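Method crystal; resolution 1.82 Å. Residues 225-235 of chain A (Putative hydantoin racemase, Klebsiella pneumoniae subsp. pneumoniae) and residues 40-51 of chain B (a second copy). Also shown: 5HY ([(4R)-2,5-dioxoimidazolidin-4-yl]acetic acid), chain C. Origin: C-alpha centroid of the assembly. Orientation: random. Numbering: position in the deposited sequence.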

ATOM      1  N   GLY A 225       2.193  19.973 -18.216  1.00 18.02           N
ATOM      2  CA  GLY A 225       1.391  18.758 -18.105  1.00 17.58           C
ATOM      3  C   GLY A 225       0.114  18.870 -17.293  1.00 17.31           C
ATOM      4  O   GLY A 225      -0.827  19.564 -17.688  1.00 17.31           O
ATOM      5  N   ASP A 226       0.095  18.185 -16.152  1.00 16.95           N
ATOM      6  CA  ASP A 226      -1.125  17.959 -15.368  1.00 16.66           C
ATOM      7  C   ASP A 226      -1.785  19.212 -14.795  1.00 16.41           C
ATOM      8  O   ASP A 226      -3.012  19.278 -14.700  1.00 16.38           O
ATOM      9  CB  ASP A 226      -0.852  16.963 -14.236  1.00 16.69           C
ATOM     10  CG  ASP A 226      -0.462  15.584 -14.742  1.00 16.75           C
ATOM     11  OD1 ASP A 226      -0.589  15.323 -15.959  1.00 16.77           O
ATOM     12  OD2 ASP A 226      -0.031  14.756 -13.915  1.00 16.63           O
ATOM     13  N   LEU A 227      -0.972  20.192 -14.408  1.00 16.05           N
ATOM     14  CA  LEU A 227      -1.489  21.404 -13.776  1.00 15.81           C
ATOM     15  C   LEU A 227      -1.324  22.642 -14.658  1.00 15.76           C
ATOM     16  O   LEU A 227      -1.319  23.774 -14.167  1.00 15.59           O
ATOM     17  CB  LEU A 227      -0.849  21.612 -12.397  1.00 15.74           C
ATOM     18  CG  LEU A 227      -1.059  20.517 -11.341  1.00 15.56           C
ATOM     19  CD1 LEU A 227      -0.252  20.824 -10.091  1.00 15.38           C
ATOM     20  CD2 LEU A 227      -2.535  20.330 -10.994  1.00 15.29           C
ATOM     21  N   ALA A 228      -1.205  22.409 -15.964  1.00 15.75           N
ATOM     22  CA  ALA A 228      -1.192  23.482 -16.952  1.00 15.85           C
ATOM     23  C   ALA A 228      -2.516  24.238 -16.905  1.00 15.96           C
ATOM     24  O   ALA A 228      -3.520  23.711 -16.413  1.00 15.82           O
ATOM     25  CB  ALA A 228      -0.959  22.911 -18.343  1.00 15.81           C
ATOM     26  N   PHE A 229      -2.515  25.471 -17.404  1.00 16.16           N
ATOM     27  CA  PHE A 229      -3.745  26.251 -17.508  1.00 16.41           C
ATOM     28  C   PHE A 229      -4.808  25.444 -18.254  1.00 16.61           C
ATOM     29  O   PHE A 229      -4.474  24.684 -19.166  1.00 16.58           O
ATOM     30  CB  PHE A 229      -3.490  27.589 -18.211  1.00 16.42           C
ATOM     31  CG  PHE A 229      -2.586  28.518 -17.446  1.00 16.53           C
ATOM     32  CD1 PHE A 229      -3.005  29.096 -16.249  1.00 16.65           C
ATOM     33  CD2 PHE A 229      -1.317  28.825 -17.929  1.00 16.82           C
ATOM     34  CE1 PHE A 229      -2.169  29.958 -15.540  1.00 16.95           C
ATOM     35  CE2 PHE A 229      -0.476  29.689 -17.230  1.00 16.84           C
ATOM     36  CZ  PHE A 229      -0.902  30.256 -16.033  1.00 16.72           C
ATOM     37  N   PRO A 230      -6.087  25.589 -17.858  1.00 16.85           N
ATOM     38  CA  PRO A 230      -7.160  24.828 -18.500  1.00 17.13           C
ATOM     39  C   PRO A 230      -7.157  25.017 -20.014  1.00 17.45           C
ATOM     40  O   PRO A 230      -6.828  26.103 -20.500  1.00 17.44           O
ATOM     41  CB  PRO A 230      -8.428  25.435 -17.898  1.00 17.10           C
ATOM     42  CG  PRO A 230      -7.997  25.990 -16.593  1.00 16.99           C
ATOM     43  CD  PRO A 230      -6.602  26.476 -16.799  1.00 16.83           C
ATOM     44  N   GLU A 231      -7.505  23.962 -20.748  1.00 17.87           N
ATOM     45  CA  GLU A 231      -7.598  24.030 -22.204  1.00 18.37           C
ATOM     46  C   GLU A 231      -8.616  25.095 -22.604  1.00 18.61           C
ATOM     47  O   GLU A 231      -9.664  25.225 -21.970  1.00 18.63           O
ATOM     48  CB  GLU A 231      -7.992  22.671 -22.796  1.00 18.40           C
ATOM     49  CG  GLU A 231      -7.067  21.508 -22.424  1.00 18.74           C
ATOM     50  CD  GLU A 231      -5.639  21.685 -22.922  1.00 19.36           C
ATOM     51  OE1 GLU A 231      -5.445  22.163 -24.062  1.00 19.74           O
ATOM     52  OE2 GLU A 231      -4.706  21.335 -22.171  1.00 19.56           O
ATOM     53  N   LYS A 232      -8.290  25.864 -23.642  1.00 18.99           N
ATOM     54  CA  LYS A 232      -9.140  26.967 -24.086  1.00 19.40           C
ATOM     55  C   LYS A 232     -10.487  26.467 -24.599  1.00 19.48           C
ATOM     56  O   LYS A 232     -10.556  25.740 -25.594  1.00 19.51           O
ATOM     57  CB  LYS A 232      -8.438  27.808 -25.158  1.00 19.48           C
ATOM     58  CG  LYS A 232      -9.207  29.063 -25.559  1.00 20.10           C
ATOM     59  CD  LYS A 232      -8.500  29.827 -26.668  1.00 21.00           C
ATOM     60  CE  LYS A 232      -9.246  31.106 -27.023  1.00 21.52           C
ATOM     61  NZ  LYS A 232     -10.541  30.844 -27.716  1.00 22.06           N
ATOM     62  N   LYS A 233     -11.550  26.856 -23.901  1.00 19.65           N
ATOM     63  CA  LYS A 233     -12.912  26.476 -24.273  1.00 19.87           C
ATOM     64  C   LYS A 233     -13.949  27.430 -23.687  1.00 20.01           C
ATOM     65  O   LYS A 233     -13.686  28.124 -22.701  1.00 20.02           O
ATOM     66  CB  LYS A 233     -13.213  25.029 -23.862  1.00 19.84           C
ATOM     67  CG  LYS A 233     -13.005  24.730 -22.385  1.00 19.91           C
ATOM     68  CD  LYS A 233     -13.043  23.237 -22.113  1.00 19.83           C
ATOM     69  CE  LYS A 233     -11.700  22.570 -22.341  1.00 19.77           C
ATOM     70  NZ  LYS A 233     -11.774  21.116 -22.037  1.00 19.52           N
ATOM     71  N   ALA A 234     -15.125  27.449 -24.304  1.00 20.22           N
ATOM     72  CA  ALA A 234     -16.203  28.338 -23.896  1.00 20.43           C
ATOM     73  C   ALA A 234     -16.978  27.771 -22.715  1.00 20.59           C
ATOM     74  O   ALA A 234     -17.535  26.674 -22.792  1.00 20.62           O
ATOM     75  CB  ALA A 234     -17.130  28.598 -25.061  1.00 20.43           C
ATOM     76  N   LEU A 235     -17.003  28.525 -21.622  1.00 20.80           N
ATOM     77  CA  LEU A 235     -17.782  28.162 -20.445  1.00 21.08           C
ATOM     78  C   LEU A 235     -19.147  28.836 -20.526  1.00 21.29           C
ATOM     79  O   LEU A 235     -19.240  30.021 -20.852  1.00 21.25           O
ATOM     80  CB  LEU A 235     -17.043  28.560 -19.162  1.00 21.11           C
ATOM     81  CG  LEU A 235     -15.601  28.057 -18.994  1.00 21.23           C
ATOM     82  CD1 LEU A 235     -14.943  28.680 -17.772  1.00 21.36           C
ATOM     83  CD2 LEU A 235     -15.534  26.533 -18.923  1.00 21.48           C
TER
ATOM     84  N   ALA B  40     -25.554  24.408 -18.112  1.00 18.13           N
ATOM     85  CA  ALA B  40     -24.377  25.265 -18.054  1.00 17.93           C
ATOM     86  C   ALA B  40     -23.146  24.454 -17.670  1.00 17.80           C
ATOM     87  O   ALA B  40     -23.216  23.575 -16.807  1.00 17.78           O
ATOM     88  CB  ALA B  40     -24.595  26.397 -17.066  1.00 17.96           C
ATOM     89  N   GLY B  41     -22.022  24.750 -18.317  1.00 17.57           N
ATOM     90  CA  GLY B  41     -20.769  24.083 -17.997  1.00 17.36           C
ATOM     91  C   GLY B  41     -19.712  24.131 -19.079  1.00 17.19           C
ATOM     92  O   GLY B  41     -19.478  25.171 -19.698  1.00 17.15           O
ATOM     93  N   VAL B  42     -19.086  22.981 -19.305  1.00 16.96           N
ATOM     94  CA  VAL B  42     -17.927  22.865 -20.179  1.00 16.80           C
ATOM     95  C   VAL B  42     -18.204  21.833 -21.289  1.00 16.59           C
ATOM     96  O   VAL B  42     -18.771  20.778 -21.014  1.00 16.58           O
ATOM     97  CB  VAL B  42     -16.655  22.523 -19.337  1.00 16.83           C
ATOM     98  CG1 VAL B  42     -16.720  21.108 -18.746  1.00 16.91           C
ATOM     99  CG2 VAL B  42     -15.393  22.729 -20.133  1.00 17.05           C
ATOM    100  N   PRO B  43     -17.837  22.151 -22.551  1.00 16.35           N
ATOM    101  CA  PRO B  43     -18.089  21.247 -23.686  1.00 16.17           C
ATOM    102  C   PRO B  43     -17.371  19.897 -23.595  1.00 15.97           C
ATOM    103  O   PRO B  43     -17.883  18.897 -24.098  1.00 15.90           O
ATOM    104  CB  PRO B  43     -17.574  22.043 -24.890  1.00 16.23           C
ATOM    105  CG  PRO B  43     -17.666  23.463 -24.464  1.00 16.31           C
ATOM    106  CD  PRO B  43     -17.307  23.448 -23.011  1.00 16.39           C
ATOM    107  N   SER B  44     -16.195  19.881 -22.972  1.00 15.75           N
ATOM    108  CA  SER B  44     -15.461  18.642 -22.716  1.00 15.59           C
ATOM    109  C   SER B  44     -14.623  18.774 -21.450  1.00 15.45           C
ATOM    110  O   SER B  44     -14.210  19.874 -21.081  1.00 15.40           O
ATOM    111  CB  SER B  44     -14.578  18.260 -23.909  1.00 15.61           C
ATOM    112  OG  SER B  44     -13.536  19.196 -24.105  1.00 15.83           O
ATOM    113  N   ILE B  45     -14.377  17.645 -20.793  1.00 15.26           N
ATOM    114  CA  ILE B  45     -13.653  17.633 -19.527  1.00 15.12           C
ATOM    115  C   ILE B  45     -12.220  17.149 -19.742  1.00 15.10           C
ATOM    116  O   ILE B  45     -11.983  15.976 -20.040  1.00 14.99           O
ATOM    117  CB  ILE B  45     -14.387  16.785 -18.464  1.00 15.10           C
ATOM    118  CG1 ILE B  45     -15.825  17.287 -18.293  1.00 15.07           C
ATOM    119  CG2 ILE B  45     -13.650  16.844 -17.133  1.00 15.07           C
ATOM    120  CD1 ILE B  45     -16.811  16.218 -17.882  1.00 14.99           C
ATOM    121  N   GLU B  46     -11.275  18.074 -19.593  1.00 15.06           N
ATOM    122  CA  GLU B  46      -9.871  17.828 -19.918  1.00 15.11           C
ATOM    123  C   GLU B  46      -8.939  18.358 -18.830  1.00 15.01           C
ATOM    124  O   GLU B  46      -7.964  19.055 -19.119  1.00 15.16           O
ATOM    125  CB  GLU B  46      -9.522  18.469 -21.265  1.00 15.14           C
ATOM    126  CG  GLU B  46     -10.306  17.918 -22.449  1.00 15.50           C
ATOM    127  CD  GLU B  46     -10.035  18.664 -23.741  1.00 15.88           C
ATOM    128  OE1 GLU B  46     -10.028  19.914 -23.725  1.00 16.47           O
ATOM    129  OE2 GLU B  46      -9.839  17.997 -24.777  1.00 16.10           O
ATOM    130  N   GLY B  47      -9.248  18.027 -17.582  1.00 14.90           N
ATOM    131  CA  GLY B  47      -8.447  18.475 -16.447  1.00 14.76           C
ATOM    132  C   GLY B  47      -9.268  18.701 -15.194  1.00 14.70           C
ATOM    133  O   GLY B  47     -10.481  18.474 -15.184  1.00 14.65           O
ATOM    134  N   HIS B  48      -8.598  19.165 -14.144  1.00 14.62           N
ATOM    135  CA  HIS B  48      -9.201  19.309 -12.819  1.00 14.61           C
ATOM    136  C   HIS B  48     -10.181  20.481 -12.742  1.00 14.53           C
ATOM    137  O   HIS B  48     -11.211  20.392 -12.069  1.00 14.47           O
ATOM    138  CB  HIS B  48      -8.110  19.437 -11.752  1.00 14.61           C
ATOM    139  CG  HIS B  48      -7.029  18.405 -11.869  1.00 14.92           C
ATOM    140  ND1 HIS B  48      -7.092  17.185 -11.233  1.00 15.32           N
ATOM    141  CD2 HIS B  48      -5.862  18.412 -12.554  1.00 14.87           C
ATOM    142  CE1 HIS B  48      -6.010  16.484 -11.523  1.00 14.93           C
ATOM    143  NE2 HIS B  48      -5.246  17.206 -12.323  1.00 15.57           N
ATOM    144  N   PHE B  49      -9.846  21.574 -13.429  1.00 14.43           N
ATOM    145  CA  PHE B  49     -10.713  22.750 -13.537  1.00 14.36           C
ATOM    146  C   PHE B  49     -12.038  22.384 -14.207  1.00 14.35           C
ATOM    147  O   PHE B  49     -13.111  22.724 -13.701  1.00 14.26           O
ATOM    148  CB  PHE B  49      -9.986  23.864 -14.305  1.00 14.35           C
ATOM    149  CG  PHE B  49     -10.834  25.072 -14.607  1.00 14.30           C
ATOM    150  CD1 PHE B  49     -10.986  26.086 -13.669  1.00 14.32           C
ATOM    151  CD2 PHE B  49     -11.452  25.209 -15.848  1.00 14.35           C
ATOM    152  CE1 PHE B  49     -11.758  27.214 -13.954  1.00 14.42           C
ATOM    153  CE2 PHE B  49     -12.222  26.331 -16.143  1.00 14.27           C
ATOM    154  CZ  PHE B  49     -12.376  27.333 -15.194  1.00 14.25           C
ATOM    155  N   ASP B  50     -11.948  21.679 -15.335  1.00 14.37           N
ATOM    156  CA  ASP B  50     -13.125  21.196 -16.057  1.00 14.43           C
ATOM    157  C   ASP B  50     -13.975  20.262 -15.195  1.00 14.49           C
ATOM    158  O   ASP B  50     -15.204  20.338 -15.220  1.00 14.45           O
ATOM    159  CB  ASP B  50     -12.712  20.479 -17.347  1.00 14.43           C
ATOM    160  CG  ASP B  50     -12.064  21.407 -18.364  1.00 14.47           C
ATOM    161  OD1 ASP B  50     -12.194  22.645 -18.240  1.00 14.64           O
ATOM    162  OD2 ASP B  50     -11.421  20.886 -19.301  1.00 14.38           O
ATOM    163  N   GLU B  51     -13.312  19.390 -14.434  1.00 14.59           N
ATOM    164  CA  GLU B  51     -13.989  18.440 -13.547  1.00 14.75           C
ATOM    165  C   GLU B  51     -14.815  19.116 -12.456  1.00 14.48           C
ATOM    166  O   GLU B  51     -15.926  18.677 -12.155  1.00 14.36           O
ATOM    167  CB  GLU B  51     -12.988  17.479 -12.902  1.00 14.95           C
ATOM    168  CG  GLU B  51     -12.547  16.343 -13.802  1.00 16.41           C
ATOM    169  CD  GLU B  51     -12.420  15.028 -13.062  1.00 18.08           C
ATOM    170  OE1 GLU B  51     -11.774  14.992 -11.993  1.00 19.18           O
ATOM    171  OE2 GLU B  51     -12.975  14.028 -13.554  1.00 19.27           O
TER
HETATM  172  C   5HY C   1     -15.004  11.841 -20.595  1.00 19.01           C
HETATM  173  N   5HY C   1     -13.850  13.827 -20.456  1.00 19.03           N
HETATM  174  O   5HY C   1     -15.349  10.664 -20.510  1.00 18.88           O
HETATM  175  CA  5HY C   1     -13.714  12.427 -20.035  1.00 19.06           C
HETATM  176  CB  5HY C   1     -12.449  11.760 -20.619  1.00 19.13           C
HETATM  177  CG  5HY C   1     -12.402  11.610 -22.148  1.00 19.38           C
HETATM  178  OAB 5HY C   1     -15.443  15.028 -21.517  1.00 18.91           O
HETATM  179  NAF 5HY C   1     -15.714  12.810 -21.168  1.00 18.97           N
HETATM  180  CAI 5HY C   1     -15.031  13.958 -21.069  1.00 19.04           C
HETATM  181  OD1 5HY C   1     -11.301  11.275 -22.634  1.00 19.89           O
HETATM  182  OD2 5HY C   1     -13.447  11.810 -22.804  1.00 19.85           O
HETATM  183  O   HOH W   1      -8.812  21.748 -19.407  1.00 16.72           O
HETATM  184  O   HOH W   2     -11.302  24.958 -19.571  1.00 19.86           O

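An irregular segment of chain A, opening with a type I turn from G225(A) to A228(A), lies along a loop of chain B that leads into a helix, and together they bury 600 Å². The chains run in opposite senses: L235(A) lies beside V42(B), E231(A) beside E46(B), and P230(A) beside F49(B). At G41(B), whose backbone angles call for glycine, the carbonyl O receives a CA-H...O contact from L235(A) CA at 3.5 Å. V42(B) CG2 meets K233(A) CD at 3.1 Å, short for two carbons, and separately L235(A) CD2 at 4.0 Å. P43(B) CD sits 3.2 Å from A234(A) O. The positively charged ammonium of K233(A) donates to three acceptors, the first being the neutral carbonyl of S44(B), NZ to O 2.9 Å. The CA-to-CB bond of I45(B) points away from the chain A stretch; its backbone N donates to 5HY OAB and its O accepts from 5HY N, both at 2.9 Å. The CA-to-CB bond of E46(B) points toward chain A, and its carboxylate OE1 forms a salt bridge with K233(A) NZ at 2.7 Å. G47(B) occupies the N-cap position; its O accepts a helical hydrogen bond from E51(B) N at 3.1 Å. Beyond it, the H48(B) ring meets D226(A) O edge-on, CD2 to O 3.7 Å, while its NE2 is buried without a partner. F49(B) makes two apolar contacts: its CG touches P230(A) CG at 3.6 Å, and L235(A) CD1 lies at the ring edge, 3.9 Å from F49(B) CZ. The D50(B) carboxylate forms the second salt bridge, OD2 to K233(A) NZ 2.8 Å, and the same OD2 accepts from E46(B) N at 2.8 Å. Two waters extend the network: one accepts from E231(A) N and donates to E46(B) O and D50(B) OD2; the other donates to E231(A) O and D50(B) OD1.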